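Local coordinates for fimbrial protein MyfA,Fimbrial protein MyfA,Fimbrial protein MyfA (Yersinia enterocolitica, PDB 5LND), which polymerises as the major pilus subunit of Myf fimbriae, a probable virulence factor found only in pathogenic serotypes, at residues V28-G33 / S79-A84; G44-G49 / Y99-R104; V105-E110 / T117-K122. All coordinates share one frame; numbering follows the deposited sequence.

Contact 1 (V28-G33 / S79-A84); sequences VMSDSG and SERVEA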
# COMPACT_ATOMS: atom_id res chain seq x y z
N VAL B 28 -3.56 25.69 5.07
CA VAL B 28 -4.00 27.08 5.09
C VAL B 28 -3.46 27.83 3.89
O VAL B 28 -2.25 27.96 3.75
CB VAL B 28 -3.56 27.80 6.38
CG1 VAL B 28 -4.07 29.22 6.38
CG2 VAL B 28 -4.07 27.06 7.59
N MET B 29 -4.35 28.32 3.04
CA MET B 29 -3.95 29.06 1.86
C MET B 29 -4.39 30.52 1.98
O MET B 29 -5.58 30.82 2.01
CB MET B 29 -4.54 28.43 0.59
CG MET B 29 -4.10 26.99 0.33
SD MET B 29 -5.03 26.14 -0.95
CE MET B 29 -6.60 25.90 -0.13
N SER B 30 -3.42 31.43 2.05
CA SER B 30 -3.71 32.84 2.31
C SER B 30 -3.33 33.81 1.20
O SER B 30 -2.30 33.64 0.54
CB SER B 30 -3.04 33.28 3.61
OG SER B 30 -3.61 32.62 4.72
N ASP B 31 -4.18 34.81 1.01
CA ASP B 31 -3.86 36.02 0.25
C ASP B 31 -4.96 37.06 0.40
O ASP B 31 -6.14 36.76 0.20
CB ASP B 31 -3.65 35.73 -1.22
CG ASP B 31 -2.87 36.83 -1.92
OD1 ASP B 31 -2.63 37.87 -1.29
OD2 ASP B 31 -2.49 36.64 -3.09
N SER B 32 -4.58 38.29 0.72
CA SER B 32 -5.53 39.40 0.80
C SER B 32 -5.66 40.10 -0.55
O SER B 32 -6.57 40.90 -0.74
CB SER B 32 -5.09 40.40 1.85
OG SER B 32 -3.75 40.82 1.64
N GLY B 33 -4.75 39.79 -1.46
CA GLY B 33 -4.86 40.28 -2.82
C GLY B 33 -6.02 39.62 -3.52
O GLY B 33 -6.46 38.54 -3.12
N SER B 79 -11.82 34.96 -0.45
CA SER B 79 -11.50 35.54 0.85
C SER B 79 -9.99 35.56 1.09
O SER B 79 -9.21 35.02 0.31
CB SER B 79 -12.21 34.79 1.97
OG SER B 79 -11.73 33.48 2.10
N GLU B 80 -9.58 36.23 2.16
CA GLU B 80 -8.17 36.36 2.46
C GLU B 80 -7.55 35.06 2.96
O GLU B 80 -6.33 34.91 2.94
CB GLU B 80 -7.94 37.46 3.48
CG GLU B 80 -8.54 37.14 4.83
CD GLU B 80 -8.58 38.35 5.72
OE1 GLU B 80 -8.17 39.44 5.26
OE2 GLU B 80 -9.04 38.21 6.87
N ARG B 81 -8.38 34.14 3.43
CA ARG B 81 -7.86 32.91 4.00
C ARG B 81 -8.80 31.72 3.85
O ARG B 81 -9.97 31.79 4.22
CB ARG B 81 -7.52 33.12 5.47
CG ARG B 81 -6.69 32.02 6.05
CD ARG B 81 -5.94 32.50 7.27
NE ARG B 81 -6.66 32.28 8.52
CZ ARG B 81 -6.27 31.45 9.47
NH1 ARG B 81 -5.16 30.74 9.33
NH2 ARG B 81 -6.99 31.32 10.58
N VAL B 82 -8.27 30.64 3.29
CA VAL B 82 -8.97 29.35 3.23
C VAL B 82 -8.24 28.30 4.07
O VAL B 82 -7.02 28.17 4.00
CB VAL B 82 -9.04 28.82 1.79
CG1 VAL B 82 -9.77 27.48 1.76
CG2 VAL B 82 -9.70 29.82 0.89
N GLU B 83 -9.01 27.55 4.85
CA GLU B 83 -8.47 26.41 5.56
C GLU B 83 -9.14 25.13 5.08
O GLU B 83 -10.32 25.14 4.70
CB GLU B 83 -8.69 26.56 7.05
CG GLU B 83 -8.27 27.91 7.58
CD GLU B 83 -8.05 27.89 9.07
OE1 GLU B 83 -8.25 26.82 9.68
OE2 GLU B 83 -7.66 28.93 9.62
N ALA B 84 -8.39 24.04 5.13
CA ALA B 84 -8.94 22.72 4.82
C ALA B 84 -8.27 21.68 5.69
O ALA B 84 -7.06 21.74 5.90
CB ALA B 84 -8.75 22.40 3.36
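Asp-31 OD1 is gripped twice: Gly-33 N gives it a hydrogen bond of 2.9 Å, from above the carboxylate plane, and Ser-1 OG supplies a second. The first bond closes an Asx turn just past strand 22-30. Asp-31 also ties the turn across to residues 79-84, through its N to Glu-80 O at 2.9 Å. Farther back, Met-29 and Val-82 form the hydrogen-bonded pair. Met-29 N meets Val-82 O at 2.8 Å, nearly along the C=O axis, while the return bond from Val-82 N to Met-29 O, 3.0 Å long, is almost straight (177°). On the face turned to the other sheet the two side chains lie side by side: the Met-29 chain bends at chi3 (-71°) and sets CE against Val-82 CG1 at 4.0 Å, over Trp-38. On the other face Arg-81 crosses Val-28 obliquely. Arg-81 CG passes 3.4 Å from Ser-30 OG, and Arg-81 NH1 lies 3.5 Å from Val-28 CG1, while NH2 is salt-bridged to Glu-83 OE2, whose modelled place is less certain. Strand 3-8 flanks 22-30 on its other edge, and this antiparallel pairing, apolar on the Met-29 and Val-82 face, mostly polar on the other, is that of one sheet in an Ig-like beta sandwich.

Contact 2 (G44-G49 / Y99-R104); sequences GASEGG and YQFTGR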
# COMPACT_ATOMS: atom_id res chain seq x y z
N GLY B 44 3.82 13.47 -7.42
CA GLY B 44 4.67 12.34 -7.12
C GLY B 44 3.94 11.08 -6.70
O GLY B 44 3.02 10.63 -7.38
N ALA B 45 4.37 10.51 -5.58
CA ALA B 45 3.76 9.33 -5.00
C ALA B 45 2.27 9.58 -4.75
O ALA B 45 1.44 8.70 -4.95
CB ALA B 45 4.46 8.97 -3.72
N SER B 46 1.95 10.79 -4.31
CA SER B 46 0.62 11.11 -3.86
C SER B 46 -0.42 11.35 -4.96
O SER B 46 -1.55 11.76 -4.66
CB SER B 46 0.69 12.32 -2.94
OG SER B 46 1.40 12.00 -1.77
N GLU B 47 -0.06 11.09 -6.21
CA GLU B 47 -1.00 11.31 -7.30
C GLU B 47 -2.20 10.36 -7.22
O GLU B 47 -2.04 9.16 -7.09
CB GLU B 47 -0.31 11.23 -8.66
CG GLU B 47 0.54 12.46 -8.98
CD GLU B 47 1.10 12.47 -10.38
OE1 GLU B 47 0.75 11.55 -11.16
OE2 GLU B 47 1.89 13.38 -10.70
N GLY B 48 -3.40 10.92 -7.30
CA GLY B 48 -4.61 10.16 -7.06
C GLY B 48 -5.33 10.72 -5.85
O GLY B 48 -6.54 10.52 -5.69
N GLY B 49 -4.58 11.42 -5.01
CA GLY B 49 -5.09 12.01 -3.79
C GLY B 49 -4.75 11.18 -2.56
O GLY B 49 -5.58 11.05 -1.65
N TYR B 99 3.35 8.38 6.66
CA TYR B 99 2.73 8.61 5.37
C TYR B 99 2.88 10.03 4.89
O TYR B 99 2.46 10.97 5.56
CB TYR B 99 1.25 8.28 5.44
CG TYR B 99 0.89 6.84 5.66
CD1 TYR B 99 0.58 6.02 4.59
CD2 TYR B 99 0.81 6.32 6.94
CE1 TYR B 99 0.21 4.72 4.78
CE2 TYR B 99 0.44 5.00 7.14
CZ TYR B 99 0.15 4.22 6.05
OH TYR B 99 -0.22 2.91 6.23
N GLN B 100 3.46 10.18 3.71
CA GLN B 100 3.75 11.49 3.17
C GLN B 100 2.78 11.90 2.08
O GLN B 100 2.44 11.11 1.20
CB GLN B 100 5.17 11.51 2.61
CG GLN B 100 5.65 12.88 2.22
CD GLN B 100 6.98 12.85 1.50
OE1 GLN B 100 7.25 11.95 0.71
NE2 GLN B 100 7.82 13.85 1.77
N PHE B 101 2.32 13.13 2.15
CA PHE B 101 1.62 13.72 1.03
C PHE B 101 2.47 14.84 0.46
O PHE B 101 3.01 15.67 1.20
CB PHE B 101 0.24 14.23 1.43
CG PHE B 101 -0.50 14.88 0.31
CD1 PHE B 101 -1.26 14.13 -0.56
CD2 PHE B 101 -0.42 16.26 0.12
CE1 PHE B 101 -1.94 14.73 -1.60
CE2 PHE B 101 -1.09 16.87 -0.92
CZ PHE B 101 -1.85 16.11 -1.78
N THR B 102 2.60 14.84 -0.86
CA THR B 102 3.24 15.92 -1.58
C THR B 102 2.22 16.48 -2.55
O THR B 102 1.38 15.75 -3.10
CB THR B 102 4.48 15.43 -2.34
OG1 THR B 102 4.14 14.32 -3.19
CG2 THR B 102 5.55 14.99 -1.37
N GLY B 103 2.27 17.79 -2.74
CA GLY B 103 1.36 18.44 -3.66
C GLY B 103 1.78 19.86 -3.97
O GLY B 103 2.72 20.38 -3.37
N ARG B 104 1.09 20.47 -4.93
CA ARG B 104 1.36 21.84 -5.32
C ARG B 104 0.11 22.69 -5.17
O ARG B 104 -0.95 22.34 -5.68
CB ARG B 104 1.83 21.90 -6.77
CG ARG B 104 1.98 23.31 -7.31
CD ARG B 104 2.62 23.31 -8.68
NE ARG B 104 1.69 22.86 -9.71
CZ ARG B 104 1.67 21.62 -10.21
NH1 ARG B 104 2.52 20.70 -9.77
NH2 ARG B 104 0.79 21.30 -11.14
O HOH W 1 3.99 11.85 -2.17
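A buried serine joins a loop to a strand here: the excursion at 44-49, which interrupts the long strand 37-52, folds back on the middle of strand 97-108. Ser-46, at the end of a short 3-10 turn, directs its CB toward that strand, with OG anti to the carbonyl carbon (chi1 -65°). Ser-46 OG accepts a hydrogen bond from Thr-102 N at 3.2 Å (159°), so a side-chain oxygen serves the strand N-H where the neighbouring strand is broken. A water reinforces the link, lying 2.6 Å from Ser-46 OG and donating to Thr-102 OG1 at 2.7 Å. Thr-102 OG1 occupies the crowded position between the backbone N and the carbonyl carbon (chi1 54°), where it is also hydrogen-bonded to Thr-43 O. Ser-46 CB meets the Phe-101 ring obliquely, 3.6 Å from Phe-101 CD1; Phe-101 CG is anti to its own backbone N. The loop is closed on itself by Gly-49 N, which bonds to Ser-46 O at 3.1 Å, and Gly-44, Gly-48 and Gly-49 all take positive phi. Backbone bonds between Thr-102 and Thr-43 and between Gln-100 and Val-52 hold the two halves of 37-52 against 97-108 to either side of the break. The whole is a strand interrupted by a loop within a sheet of an Ig-like beta sandwich, the gap bridged by a serine hydroxyl.

Contact 3 (V105-E110 / T117-K122); sequences VEEYVE and TVINSK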
# COMPACT_ATOMS: atom_id res chain seq x y z
N VAL B 105 0.24 23.79 -4.44
CA VAL B 105 -0.86 24.71 -4.27
C VAL B 105 -0.82 25.76 -5.36
O VAL B 105 0.25 26.24 -5.71
CB VAL B 105 -0.81 25.38 -2.89
CG1 VAL B 105 -1.95 26.35 -2.74
CG2 VAL B 105 -0.89 24.33 -1.82
N GLU B 106 -1.98 26.11 -5.91
CA GLU B 106 -2.07 27.13 -6.94
C GLU B 106 -3.19 28.14 -6.66
O GLU B 106 -4.32 27.76 -6.41
CB GLU B 106 -2.30 26.49 -8.30
CG GLU B 106 -1.27 25.47 -8.72
CD GLU B 106 -1.64 24.82 -10.04
OE1 GLU B 106 -2.84 24.83 -10.37
OE2 GLU B 106 -0.73 24.32 -10.74
N GLU B 107 -2.85 29.43 -6.70
CA GLU B 107 -3.85 30.49 -6.59
C GLU B 107 -4.19 30.98 -7.98
O GLU B 107 -3.30 31.28 -8.77
CB GLU B 107 -3.27 31.66 -5.79
CG GLU B 107 -4.22 32.85 -5.65
CD GLU B 107 -3.55 34.07 -5.04
OE1 GLU B 107 -2.31 34.16 -5.03
OE2 GLU B 107 -4.28 34.97 -4.56
N TYR B 108 -5.49 31.08 -8.29
CA TYR B 108 -5.89 31.54 -9.62
C TYR B 108 -6.78 32.79 -9.61
O TYR B 108 -7.33 33.17 -8.58
CB TYR B 108 -6.52 30.41 -10.46
CG TYR B 108 -7.71 29.71 -9.84
CD1 TYR B 108 -8.97 30.29 -9.86
CD2 TYR B 108 -7.59 28.45 -9.29
CE1 TYR B 108 -10.06 29.65 -9.32
CE2 TYR B 108 -8.67 27.80 -8.74
CZ TYR B 108 -9.91 28.40 -8.75
OH TYR B 108 -11.00 27.76 -8.21
N VAL B 109 -6.88 33.44 -10.76
CA VAL B 109 -7.72 34.62 -10.90
C VAL B 109 -8.74 34.42 -12.00
O VAL B 109 -8.61 33.51 -12.82
CB VAL B 109 -6.91 35.91 -11.21
CG1 VAL B 109 -6.01 36.27 -10.05
CG2 VAL B 109 -6.14 35.79 -12.53
N GLU B 110 -9.75 35.28 -12.00
CA GLU B 110 -10.76 35.31 -13.05
C GLU B 110 -10.14 35.77 -14.37
O GLU B 110 -9.43 36.78 -14.41
CB GLU B 110 -11.90 36.25 -12.67
CG GLU B 110 -12.78 35.77 -11.52
CD GLU B 110 -12.77 36.71 -10.32
OE1 GLU B 110 -12.64 37.94 -10.51
OE2 GLU B 110 -12.89 36.22 -9.18
N THR B 117 -6.50 31.47 -14.59
CA THR B 117 -5.09 31.85 -14.68
C THR B 117 -4.38 31.76 -13.33
O THR B 117 -4.73 32.47 -12.39
CB THR B 117 -4.92 33.28 -15.24
OG1 THR B 117 -5.39 33.34 -16.59
CG2 THR B 117 -3.45 33.69 -15.21
N VAL B 118 -3.36 30.90 -13.25
CA VAL B 118 -2.60 30.73 -12.01
C VAL B 118 -1.64 31.89 -11.80
O VAL B 118 -0.85 32.19 -12.69
CB VAL B 118 -1.84 29.40 -11.99
CG1 VAL B 118 -0.91 29.33 -10.80
CG2 VAL B 118 -2.80 28.24 -11.96
N ILE B 119 -1.69 32.52 -10.63
CA ILE B 119 -0.85 33.68 -10.36
C ILE B 119 0.25 33.39 -9.34
O ILE B 119 1.27 34.08 -9.28
CB ILE B 119 -1.70 34.89 -9.93
CG1 ILE B 119 -2.54 34.55 -8.70
CG2 ILE B 119 -2.58 35.35 -11.07
CD1 ILE B 119 -3.14 35.76 -8.05
N ASN B 120 0.03 32.38 -8.52
CA ASN B 120 1.02 31.95 -7.54
C ASN B 120 0.94 30.44 -7.33
O ASN B 120 -0.15 29.87 -7.29
CB ASN B 120 0.81 32.66 -6.20
CG ASN B 120 1.43 34.04 -6.15
OD1 ASN B 120 2.57 34.24 -6.55
ND2 ASN B 120 0.67 35.01 -5.64
N SER B 121 2.09 29.80 -7.20
CA SER B 121 2.11 28.38 -6.86
C SER B 121 3.27 28.04 -5.96
O SER B 121 4.27 28.76 -5.92
CB SER B 121 2.10 27.49 -8.10
OG SER B 121 3.26 27.67 -8.89
N LYS B 122 3.12 26.93 -5.24
CA LYS B 122 4.10 26.52 -4.24
C LYS B 122 3.88 25.06 -3.89
O LYS B 122 2.75 24.63 -3.69
CB LYS B 122 3.94 27.38 -2.98
CG LYS B 122 4.91 27.04 -1.87
CD LYS B 122 4.77 27.98 -0.67
CE LYS B 122 6.11 28.28 -0.02
NZ LYS B 122 6.94 27.06 0.15
O HOH W 2 2.29 25.58 -10.68
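Glu-107 carries this contact, facing two residues of the opposite strand at once. Its CG is anti to the backbone N (chi1 178°) and the chain runs on extended, side by side with Asn-120. Glu-107 OE1 accepts from Asn-120 ND2 at 3.2 Å; the bond is straight (169°), nearly along the C-O axis, and the carboxylate and amide planes are close to coplanar, which should restrict the rotation of both. Ile-119 places CG1 in the crowded position between its backbone N and carbonyl carbon, chi1 57°; with chi2 extended, CD1 comes over the carboxylate, 3.5 Å from Glu-107 CD. Ile-119 CD1 also meets Val-109 CG1 at 3.5 Å, the two side chains crossing at about a right angle.

On the other face Glu-106, extended beyond CG, crosses Val-118 obliquely, with OE1 3.8 Å from Val-118 CG2. Its charge is turned to Arg-41 through OE1 and to Arg-104 through OE2, while a water links OE2 to Ser-121 OG, lying 2.9 Å from the latter. Tyr-108 also has CG in the crowded position; its CB rests against Thr-117 O, and the ring leads away, its OH hydrogen-bonded to Asp-76.

The backbone ladder gives the side chains their places. Glu-107 N bonds to Asn-120 O at 2.8 Å, but Glu-107 O takes Ile-119 N, also at 2.8 Å, so the register slips by one before Val-109 N reaches Thr-117 O. Ile-119 and Asn-120 opposite Glu-107 make a classic beta bulge. Strand 118-130 pairs antiparallel with 97-108, across an unmodelled connection, in a self-complemented Ig-like pilin built by donor-strand complementation, 118-130 probably filling the donor's place.

How the contacts relate
Contacts 2 and 3 share strand 97-108, with centres about 19 Å apart: contact 2 lies where it faces the broken strand 37-52, contact 3 farther on, where it pairs with 118-130. Contact 1 belongs to the other sheet of the sandwich, with its centre about 12 Å from that of contact 3 and about 21 Å from that of contact 2. Across the core, Met-29 SD packs 3.6 Å from Val-105 CG1. At the same end Asp-31 OD2 comes within 2.9 Å of Glu-107 OE2, so one carboxylate may be protonated. Along the chain, contacts 1 and 2 interlock, their segments alternating, and contact 3 comes last, consistent with a donor strand added to an otherwise interlaced fold.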